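Local atomic coordinates of DNA processing protein DprA (PDB entry 3UQZ), a protein that binds single-stranded DNA cooperatively, protects it from nucleases and helps load the RecA recombinase onto it during natural transformation. Residues G121-Q130 / I146-N157; I8-Q19 / Y89-Y97. All blocks are in the same frame, centred on the assembly; numbering follows the deposited sequence.

Contact 1: G121-Q130 / I146-N157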
loop_
_atom_site.group_PDB
_atom_site.type_symbol
_atom_site.label_atom_id
_atom_site.label_comp_id
_atom_site.label_asym_id
_atom_site.label_seq_id
_atom_site.Cartn_x
_atom_site.Cartn_y
_atom_site.Cartn_z
ATOM N N GLY A 121 6.363 14.783 -1.617
ATOM C CA GLY A 121 7.153 13.817 -0.863
ATOM C C GLY A 121 7.668 14.388 0.447
ATOM O O GLY A 121 7.498 13.766 1.502
ATOM N N ALA A 122 8.240 15.612 0.395
ATOM C CA ALA A 122 8.740 16.322 1.577
ATOM C C ALA A 122 7.617 16.663 2.560
ATOM O O ALA A 122 7.825 16.560 3.768
ATOM C CB ALA A 122 9.477 17.584 1.164
ATOM N N LYS A 123 6.423 17.047 2.052
ATOM C CA LYS A 123 5.275 17.390 2.907
ATOM C C LYS A 123 4.699 16.136 3.591
ATOM O O LYS A 123 4.197 16.230 4.715
ATOM C CB LYS A 123 4.181 18.146 2.124
ATOM C CG LYS A 123 4.563 19.535 1.613
ATOM C CD LYS A 123 4.081 20.674 2.501
ATOM C CE LYS A 123 4.881 21.933 2.260
ATOM N NZ LYS A 123 4.688 22.918 3.354
ATOM N N SER A 124 4.807 14.964 2.920
ATOM C CA SER A 124 4.353 13.665 3.430
ATOM C C SER A 124 5.180 13.278 4.651
ATOM O O SER A 124 4.616 12.879 5.667
ATOM C CB SER A 124 4.488 12.583 2.361
ATOM O OG SER A 124 3.829 12.956 1.165
ATOM N N VAL A 125 6.516 13.424 4.551
ATOM C CA VAL A 125 7.482 13.124 5.616
ATOM C C VAL A 125 7.225 14.045 6.808
ATOM O O VAL A 125 7.136 13.566 7.941
ATOM C CB VAL A 125 8.935 13.216 5.082
ATOM C CG1 VAL A 125 9.954 13.124 6.201
ATOM C CG2 VAL A 125 9.199 12.134 4.060
ATOM N N GLU A 126 7.055 15.355 6.538
ATOM C CA GLU A 126 6.768 16.382 7.542
ATOM C C GLU A 126 5.488 16.064 8.326
ATOM O O GLU A 126 5.490 16.180 9.551
ATOM C CB GLU A 126 6.705 17.767 6.887
ATOM C CG GLU A 126 6.580 18.908 7.882
ATOM C CD GLU A 126 6.323 20.291 7.313
ATOM O OE1 GLU A 126 5.701 20.401 6.229
ATOM O OE2 GLU A 126 6.720 21.274 7.978
ATOM N N LYS A 127 4.421 15.633 7.621
ATOM C CA LYS A 127 3.127 15.279 8.203
ATOM C C LYS A 127 3.264 14.055 9.125
ATOM O O LYS A 127 2.794 14.111 10.265
ATOM C CB LYS A 127 2.080 15.043 7.094
ATOM C CG LYS A 127 0.654 14.802 7.595
ATOM C CD LYS A 127 -0.285 14.473 6.445
ATOM C CE LYS A 127 -1.685 14.116 6.887
ATOM N NZ LYS A 127 -1.777 12.699 7.323
ATOM N N VAL A 128 3.917 12.972 8.642
ATOM C CA VAL A 128 4.166 11.752 9.419
ATOM C C VAL A 128 5.006 12.066 10.684
ATOM O O VAL A 128 4.637 11.623 11.771
ATOM C CB VAL A 128 4.758 10.595 8.563
ATOM C CG1 VAL A 128 5.098 9.366 9.419
ATOM C CG2 VAL A 128 3.806 10.212 7.434
ATOM N N ILE A 129 6.088 12.864 10.550
ATOM C CA ILE A 129 6.944 13.239 11.681
ATOM C C ILE A 129 6.184 14.060 12.724
ATOM O O ILE A 129 6.314 13.782 13.916
ATOM C CB ILE A 129 8.289 13.868 11.228
ATOM C CG1 ILE A 129 9.200 12.777 10.620
ATOM C CG2 ILE A 129 9.006 14.625 12.384
ATOM C CD1 ILE A 129 10.339 13.288 9.856
ATOM N N GLN A 130 5.364 15.037 12.281
ATOM C CA GLN A 130 4.554 15.869 13.175
ATOM C C GLN A 130 3.632 14.998 14.037
ATOM O O GLN A 130 3.570 15.203 15.243
ATOM C CB GLN A 130 3.761 16.911 12.380
ATOM C CG GLN A 130 4.566 18.168 12.051
ATOM C CD GLN A 130 4.026 18.979 10.882
ATOM O OE1 GLN A 130 3.020 18.641 10.239
ATOM N NE2 GLN A 130 4.705 20.075 10.571
ATOM N N ILE A 146 14.526 13.901 0.908
ATOM C CA ILE A 146 13.811 13.284 2.037
ATOM C C ILE A 146 14.565 13.388 3.368
ATOM O O ILE A 146 13.954 13.753 4.375
ATOM C CB ILE A 146 13.334 11.833 1.717
ATOM C CG1 ILE A 146 12.371 11.778 0.489
ATOM C CG2 ILE A 146 12.744 11.108 2.952
ATOM C CD1 ILE A 146 10.957 12.428 0.652
ATOM N N ASP A 147 15.879 13.089 3.365
ATOM C CA ASP A 147 16.720 13.150 4.554
ATOM C C ASP A 147 16.690 14.552 5.169
ATOM O O ASP A 147 16.419 14.675 6.364
ATOM C CB ASP A 147 18.165 12.705 4.247
ATOM C CG ASP A 147 18.398 11.221 3.993
ATOM O OD1 ASP A 147 17.466 10.542 3.532
ATOM O OD2 ASP A 147 19.534 10.758 4.197
ATOM N N THR A 148 16.886 15.600 4.348
ATOM C CA THR A 148 16.857 16.998 4.805
ATOM C C THR A 148 15.493 17.380 5.390
ATOM O O THR A 148 15.435 18.024 6.442
ATOM C CB THR A 148 17.330 17.938 3.688
ATOM O OG1 THR A 148 18.631 17.517 3.272
ATOM C CG2 THR A 148 17.379 19.392 4.120
ATOM N N ALA A 149 14.410 16.954 4.727
ATOM C CA ALA A 149 13.041 17.221 5.161
ATOM C C ALA A 149 12.736 16.516 6.480
ATOM O O ALA A 149 11.990 17.047 7.298
ATOM C CB ALA A 149 12.061 16.781 4.091
ATOM N N ALA A 150 13.347 15.332 6.694
ATOM C CA ALA A 150 13.214 14.546 7.918
ATOM C C ALA A 150 13.843 15.288 9.117
ATOM O O ALA A 150 13.201 15.424 10.162
ATOM C CB ALA A 150 13.859 13.184 7.736
ATOM N N HIS A 151 15.079 15.800 8.934
ATOM C CA HIS A 151 15.843 16.533 9.937
ATOM C C HIS A 151 15.149 17.840 10.298
ATOM O O HIS A 151 14.918 18.091 11.472
ATOM C CB HIS A 151 17.269 16.805 9.434
ATOM C CG HIS A 151 18.159 15.596 9.410
ATOM N ND1 HIS A 151 18.836 15.222 8.268
ATOM C CD2 HIS A 151 18.492 14.745 10.407
ATOM C CE1 HIS A 151 19.544 14.161 8.604
ATOM N NE2 HIS A 151 19.361 13.831 9.875
HETATM N N MSE A 152 14.763 18.645 9.290
HETATM C CA MSE A 152 14.066 19.919 9.495
HETATM C C MSE A 152 12.710 19.787 10.191
HETATM O O MSE A 152 12.372 20.631 11.023
HETATM C CB MSE A 152 13.981 20.719 8.193
HETATM C CG MSE A 152 15.345 21.199 7.722
HETATM SE SE MSE A 152 15.314 22.032 5.999
HETATM C CE MSE A 152 14.350 23.527 6.563
ATOM N N ALA A 153 11.971 18.714 9.902
ATOM C CA ALA A 153 10.683 18.441 10.533
ATOM C C ALA A 153 10.839 18.111 12.027
ATOM O O ALA A 153 10.006 18.527 12.836
ATOM C CB ALA A 153 9.972 17.314 9.810
ATOM N N ALA A 154 11.914 17.389 12.388
ATOM C CA ALA A 154 12.244 17.040 13.768
ATOM C C ALA A 154 12.565 18.322 14.528
ATOM O O ALA A 154 12.001 18.556 15.596
ATOM C CB ALA A 154 13.441 16.095 13.800
ATOM N N LEU A 155 13.398 19.183 13.930
ATOM C CA LEU A 155 13.849 20.460 14.496
ATOM C C LEU A 155 12.710 21.437 14.739
ATOM O O LEU A 155 12.597 21.979 15.840
ATOM C CB LEU A 155 14.944 21.093 13.626
ATOM C CG LEU A 155 16.244 20.292 13.487
ATOM C CD1 LEU A 155 17.217 20.999 12.587
ATOM C CD2 LEU A 155 16.876 20.025 14.814
ATOM N N GLN A 156 11.835 21.599 13.739
ATOM C CA GLN A 156 10.676 22.467 13.835
ATOM C C GLN A 156 9.677 22.046 14.904
ATOM O O GLN A 156 9.116 22.911 15.577
ATOM C CB GLN A 156 9.997 22.632 12.480
ATOM C CG GLN A 156 9.967 24.095 12.079
ATOM C CD GLN A 156 8.671 24.525 11.430
ATOM O OE1 GLN A 156 8.195 23.898 10.479
ATOM N NE2 GLN A 156 8.098 25.644 11.885
ATOM N N ASN A 157 9.475 20.745 15.086
ATOM C CA ASN A 157 8.532 20.255 16.082
ATOM C C ASN A 157 9.040 20.416 17.523
ATOM O O ASN A 157 8.255 20.327 18.468
ATOM C CB ASN A 157 8.138 18.798 15.776
ATOM C CG ASN A 157 6.646 18.561 15.804
ATOM O OD1 ASN A 157 5.860 19.263 15.141
ATOM N ND2 ASN A 157 6.223 17.560 16.572
HETATM O O HOH W 1 7.139 21.632 11.270
HETATM O O HOH W 2 7.694 19.267 12.055
#
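Ile-129 of helix 119-130 and Ala-153 of helix 146-157 meet near the C-terminal end of helix 119-130, with Ile-129 CG2 lying 3.8 Å from Ala-153 CB. The other arm of the isoleucine runs back up the partner helix, so that Ile-129 CD1 comes to 3.6 Å from the carbonyl Ala-150 O. Val-125, one turn earlier, splits its two methyls between neighbours. CG1, anti to the backbone N (chi1 171°), rests on the backbone of Ala-150, while CG2 faces Ile-146, with Val-125 CG2 3.8 Å from Ile-146 CD1. That same Ile-146 methyl reaches past to the Gly-121 carbonyl. At the outer side Ala-122 CB meets Ala-149 CB at 4.0 Å. The closest backbone approach is at the small Ala-153, whose CA is 5.3 Å from that of Glu-126. The solvent-side margin is polar and bridged by water. Water 1 accepts from Gln-130 NE2 and donates to Gln-156 OE1, and more weakly to Glu-126 OE2; water 2 donates to Ala-153 O at 2.6 Å. Further out, Ala-150 and Ala-154 lean on Ile-138 of strand 137-140, and Lys-123 and Val-128 pack on Leu-252 and Ile-251 of the second subunit, respectively. The segment axes approach to 8.9 Å and cross at -35°. The two helices run roughly the same way and are the crossovers of a beta-alpha-beta-alpha-beta unit on adjacent parallel strands 108-113, 137-140 and 161-164, as in a Rossmann fold.

Contact 2: I8-Q19 / Y89-Y97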
loop_
_atom_site.group_PDB
_atom_site.type_symbol
_atom_site.label_atom_id
_atom_site.label_comp_id
_atom_site.label_asym_id
_atom_site.label_seq_id
_atom_site.Cartn_x
_atom_site.Cartn_y
_atom_site.Cartn_z
ATOM N N ILE A 8 42.278 0.584 17.638
ATOM C CA ILE A 8 41.230 0.202 16.686
ATOM C C ILE A 8 41.378 1.080 15.425
ATOM O O ILE A 8 41.463 0.544 14.317
ATOM C CB ILE A 8 39.810 0.283 17.323
ATOM C CG1 ILE A 8 39.594 -0.858 18.359
ATOM C CG2 ILE A 8 38.742 0.242 16.249
ATOM C CD1 ILE A 8 38.394 -0.693 19.324
ATOM N N TYR A 9 41.500 2.412 15.614
ATOM C CA TYR A 9 41.723 3.373 14.530
ATOM C C TYR A 9 43.022 3.062 13.794
ATOM O O TYR A 9 43.021 3.040 12.559
ATOM C CB TYR A 9 41.733 4.817 15.067
ATOM C CG TYR A 9 41.740 5.876 13.984
ATOM C CD1 TYR A 9 40.772 5.885 12.983
ATOM C CD2 TYR A 9 42.701 6.888 13.974
ATOM C CE1 TYR A 9 40.775 6.856 11.981
ATOM C CE2 TYR A 9 42.707 7.869 12.982
ATOM C CZ TYR A 9 41.741 7.848 11.989
ATOM O OH TYR A 9 41.735 8.807 11.008
ATOM N N LYS A 10 44.118 2.778 14.552
ATOM C CA LYS A 10 45.426 2.418 13.995
ATOM C C LYS A 10 45.355 1.135 13.133
ATOM O O LYS A 10 46.036 1.067 12.106
ATOM C CB LYS A 10 46.490 2.321 15.096
ATOM C CG LYS A 10 47.920 2.388 14.579
ATOM C CD LYS A 10 48.928 2.382 15.709
ATOM C CE LYS A 10 50.338 2.241 15.191
ATOM N NZ LYS A 10 51.304 2.081 16.298
ATOM N N LEU A 11 44.499 0.152 13.517
ATOM C CA LEU A 11 44.288 -1.092 12.753
ATOM C C LEU A 11 43.567 -0.817 11.428
ATOM O O LEU A 11 43.910 -1.413 10.412
ATOM C CB LEU A 11 43.532 -2.158 13.576
ATOM C CG LEU A 11 44.245 -2.746 14.806
ATOM C CD1 LEU A 11 43.327 -3.656 15.570
ATOM C CD2 LEU A 11 45.479 -3.523 14.419
ATOM N N LYS A 12 42.588 0.110 11.435
ATOM C CA LYS A 12 41.853 0.547 10.242
ATOM C C LYS A 12 42.838 1.233 9.279
ATOM O O LYS A 12 42.811 0.964 8.080
ATOM C CB LYS A 12 40.715 1.519 10.618
ATOM C CG LYS A 12 39.355 0.844 10.741
ATOM C CD LYS A 12 38.219 1.796 11.070
ATOM C CE LYS A 12 36.904 1.197 10.630
ATOM N NZ LYS A 12 35.759 1.813 11.327
ATOM N N LYS A 13 43.749 2.063 9.825
ATOM C CA LYS A 13 44.794 2.775 9.084
ATOM C C LYS A 13 45.897 1.853 8.541
ATOM O O LYS A 13 46.608 2.239 7.613
ATOM C CB LYS A 13 45.399 3.890 9.951
ATOM C CG LYS A 13 44.476 5.084 10.106
ATOM C CD LYS A 13 44.737 6.123 9.026
ATOM C CE LYS A 13 43.556 7.023 8.831
ATOM N NZ LYS A 13 43.804 8.004 7.748
ATOM N N SER A 14 46.036 0.644 9.113
ATOM C CA SER A 14 47.035 -0.336 8.697
ATOM C C SER A 14 46.492 -1.233 7.586
ATOM O O SER A 14 47.239 -2.035 7.026
ATOM C CB SER A 14 47.491 -1.170 9.888
ATOM O OG SER A 14 47.966 -0.355 10.946
ATOM N N GLY A 15 45.199 -1.092 7.281
ATOM C CA GLY A 15 44.538 -1.820 6.208
ATOM C C GLY A 15 43.514 -2.859 6.610
ATOM O O GLY A 15 43.015 -3.582 5.744
ATOM N N LEU A 16 43.177 -2.947 7.905
ATOM C CA LEU A 16 42.193 -3.923 8.373
ATOM C C LEU A 16 40.771 -3.406 8.162
ATOM O O LEU A 16 40.487 -2.240 8.460
ATOM C CB LEU A 16 42.454 -4.283 9.846
ATOM C CG LEU A 16 43.103 -5.656 10.149
ATOM C CD1 LEU A 16 44.211 -6.009 9.159
ATOM C CD2 LEU A 16 43.611 -5.720 11.589
ATOM N N THR A 17 39.887 -4.262 7.612
ATOM C CA THR A 17 38.479 -3.915 7.385
ATOM C C THR A 17 37.733 -4.007 8.709
ATOM O O THR A 17 38.199 -4.672 9.638
ATOM C CB THR A 17 37.807 -4.835 6.349
ATOM O OG1 THR A 17 37.721 -6.154 6.877
ATOM C CG2 THR A 17 38.499 -4.829 5.008
ATOM N N ASN A 18 36.558 -3.368 8.778
ATOM C CA ASN A 18 35.688 -3.394 9.951
ATOM C C ASN A 18 35.361 -4.828 10.370
ATOM O O ASN A 18 35.418 -5.133 11.562
ATOM C CB ASN A 18 34.418 -2.630 9.658
ATOM C CG ASN A 18 33.614 -2.372 10.879
ATOM O OD1 ASN A 18 33.810 -1.362 11.549
ATOM N ND2 ASN A 18 32.701 -3.286 11.200
ATOM N N GLN A 19 35.031 -5.711 9.394
ATOM C CA GLN A 19 34.754 -7.120 9.688
ATOM C C GLN A 19 35.990 -7.801 10.280
ATOM O O GLN A 19 35.853 -8.559 11.244
ATOM C CB GLN A 19 34.268 -7.883 8.446
ATOM C CG GLN A 19 32.787 -8.253 8.476
ATOM C CD GLN A 19 32.338 -9.010 9.709
ATOM O OE1 GLN A 19 33.061 -9.842 10.279
ATOM N NE2 GLN A 19 31.112 -8.749 10.134
ATOM N N TYR A 89 24.894 -7.215 11.113
ATOM C CA TYR A 89 26.057 -7.820 10.491
ATOM C C TYR A 89 26.989 -6.648 10.121
ATOM O O TYR A 89 26.518 -5.631 9.590
ATOM C CB TYR A 89 25.651 -8.634 9.244
ATOM C CG TYR A 89 26.835 -9.039 8.392
ATOM C CD1 TYR A 89 27.760 -9.977 8.849
ATOM C CD2 TYR A 89 27.063 -8.445 7.155
ATOM C CE1 TYR A 89 28.875 -10.321 8.089
ATOM C CE2 TYR A 89 28.178 -8.778 6.389
ATOM C CZ TYR A 89 29.079 -9.719 6.858
ATOM O OH TYR A 89 30.177 -10.063 6.106
ATOM N N ASP A 90 28.289 -6.778 10.435
ATOM C CA ASP A 90 29.313 -5.757 10.165
ATOM C C ASP A 90 29.053 -4.447 10.935
ATOM O O ASP A 90 29.198 -3.355 10.387
ATOM C CB ASP A 90 29.527 -5.546 8.642
ATOM C CG ASP A 90 30.841 -4.903 8.246
ATOM O OD1 ASP A 90 31.831 -5.094 8.968
ATOM O OD2 ASP A 90 30.879 -4.221 7.200
ATOM N N ALA A 91 28.678 -4.567 12.222
ATOM C CA ALA A 91 28.423 -3.425 13.098
ATOM C C ALA A 91 29.656 -2.495 13.136
ATOM O O ALA A 91 30.777 -3.002 13.197
ATOM C CB ALA A 91 28.094 -3.910 14.495
ATOM N N PRO A 92 29.498 -1.152 13.020
ATOM C CA PRO A 92 30.683 -0.266 13.056
ATOM C C PRO A 92 31.501 -0.503 14.308
ATOM O O PRO A 92 30.975 -0.560 15.415
ATOM C CB PRO A 92 30.098 1.154 13.011
ATOM C CG PRO A 92 28.682 1.001 13.345
ATOM C CD PRO A 92 28.251 -0.370 12.905
ATOM N N VAL A 93 32.781 -0.748 14.110
ATOM C CA VAL A 93 33.711 -1.050 15.190
ATOM C C VAL A 93 34.140 0.210 15.984
ATOM O O VAL A 93 34.349 0.133 17.196
ATOM C CB VAL A 93 34.853 -1.925 14.634
ATOM C CG1 VAL A 93 36.146 -1.155 14.394
ATOM C CG2 VAL A 93 35.054 -3.162 15.474
ATOM N N LEU A 94 34.198 1.371 15.305
ATOM C CA LEU A 94 34.568 2.660 15.886
ATOM C C LEU A 94 33.768 3.773 15.191
ATOM O O LEU A 94 33.675 3.781 13.965
ATOM C CB LEU A 94 36.097 2.891 15.736
ATOM C CG LEU A 94 36.697 4.226 16.227
ATOM C CD1 LEU A 94 36.897 4.231 17.722
ATOM C CD2 LEU A 94 38.014 4.510 15.540
ATOM N N LEU A 95 33.188 4.692 15.984
ATOM C CA LEU A 95 32.409 5.838 15.496
ATOM C C LEU A 95 32.878 7.139 16.119
ATOM O O LEU A 95 32.952 7.251 17.344
ATOM C CB LEU A 95 30.880 5.686 15.754
ATOM C CG LEU A 95 30.098 4.677 14.898
ATOM C CD1 LEU A 95 28.760 4.357 15.523
ATOM C CD2 LEU A 95 29.908 5.179 13.484
ATOM N N PHE A 96 33.176 8.127 15.266
ATOM C CA PHE A 96 33.543 9.476 15.669
ATOM C C PHE A 96 32.255 10.266 15.723
ATOM O O PHE A 96 31.340 9.985 14.947
ATOM C CB PHE A 96 34.500 10.118 14.672
ATOM C CG PHE A 96 35.845 9.452 14.622
ATOM C CD1 PHE A 96 36.841 9.793 15.529
ATOM C CD2 PHE A 96 36.125 8.492 13.659
ATOM C CE1 PHE A 96 38.097 9.182 15.470
ATOM C CE2 PHE A 96 37.374 7.877 13.607
ATOM C CZ PHE A 96 38.356 8.235 14.505
ATOM N N TYR A 97 32.162 11.227 16.649
ATOM C CA TYR A 97 30.952 12.012 16.825
ATOM C C TYR A 97 31.211 13.479 17.115
ATOM O O TYR A 97 32.307 13.877 17.513
ATOM C CB TYR A 97 30.039 11.380 17.892
ATOM C CG TYR A 97 30.530 11.536 19.312
ATOM C CD1 TYR A 97 30.121 12.608 20.102
ATOM C CD2 TYR A 97 31.380 10.590 19.882
ATOM C CE1 TYR A 97 30.572 12.757 21.407
ATOM C CE2 TYR A 97 31.840 10.729 21.191
ATOM C CZ TYR A 97 31.432 11.813 21.950
ATOM O OH TYR A 97 31.861 11.935 23.249
HETATM O O HOH W 3 33.729 -4.000 6.643
HETATM O O HOH W 4 29.143 -9.296 11.775
#
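Asn-18 reaches across to the loop before strand 94-97 and binds it with both ends of its amide. Its CG stands anti to the backbone N (chi1 -168°), which carries the amide toward the backbone of Ala-91 and Val-93. Val-93 N donates to Asn-18 OD1 at 2.8 Å, on a lone pair in the carbonyl plane. From the other end, Asn-18 ND2 gives a fairly straight bond (165°) to Ala-91 O, 2.8 Å away, and a second one to Asp-90 OD1, which it meets from above the carboxylate plane. Gln-19 bends at chi2, bringing its amide nearly parallel to the Tyr-89 ring, with Gln-19 NE2 3.4 Å from Tyr-89 CE1; water 4 joins that nitrogen to Asp-90 N. Beyond the polar end, Ile-8 CG2 wedges against Val-93 CG1 at 3.5 Å and also touches Leu-94. Phe-96 then turns its edge to a face of Tyr-9, a T-shaped pair with planes at 83°; Lys-13 CG covers the opposite face, and Tyr-9 OH bonds to Glu-67. The join between the SAM-like and Rossmann-like regions is thus two-part: apolar side chains supply contact area, while three directional bonds to one asparagine amide are consistent with holding the loop in place.

How the contacts relate
Both segments of contact 2 precede those of contact 1 in the sequence, and the two contacts lie on opposite sides of the chain's centre, their own centres 32 Å apart and their nearest atoms about 14 Å apart without touching. They do different jobs: 8-19 with 89-97 joins the sterile alpha motif part to the Rossmann-like part, whereas 121-130 with 146-157 is packing inside the latter. One mixed sheet connects them, since strand 94-99 belongs to it and the helices of contact 1 flank its parallel strands. The second subunit reaches helix 119-130 but touches neither segment of contact 2, so only contact 1 borders the dimer interface, and dimerization is crucial for RecA loading.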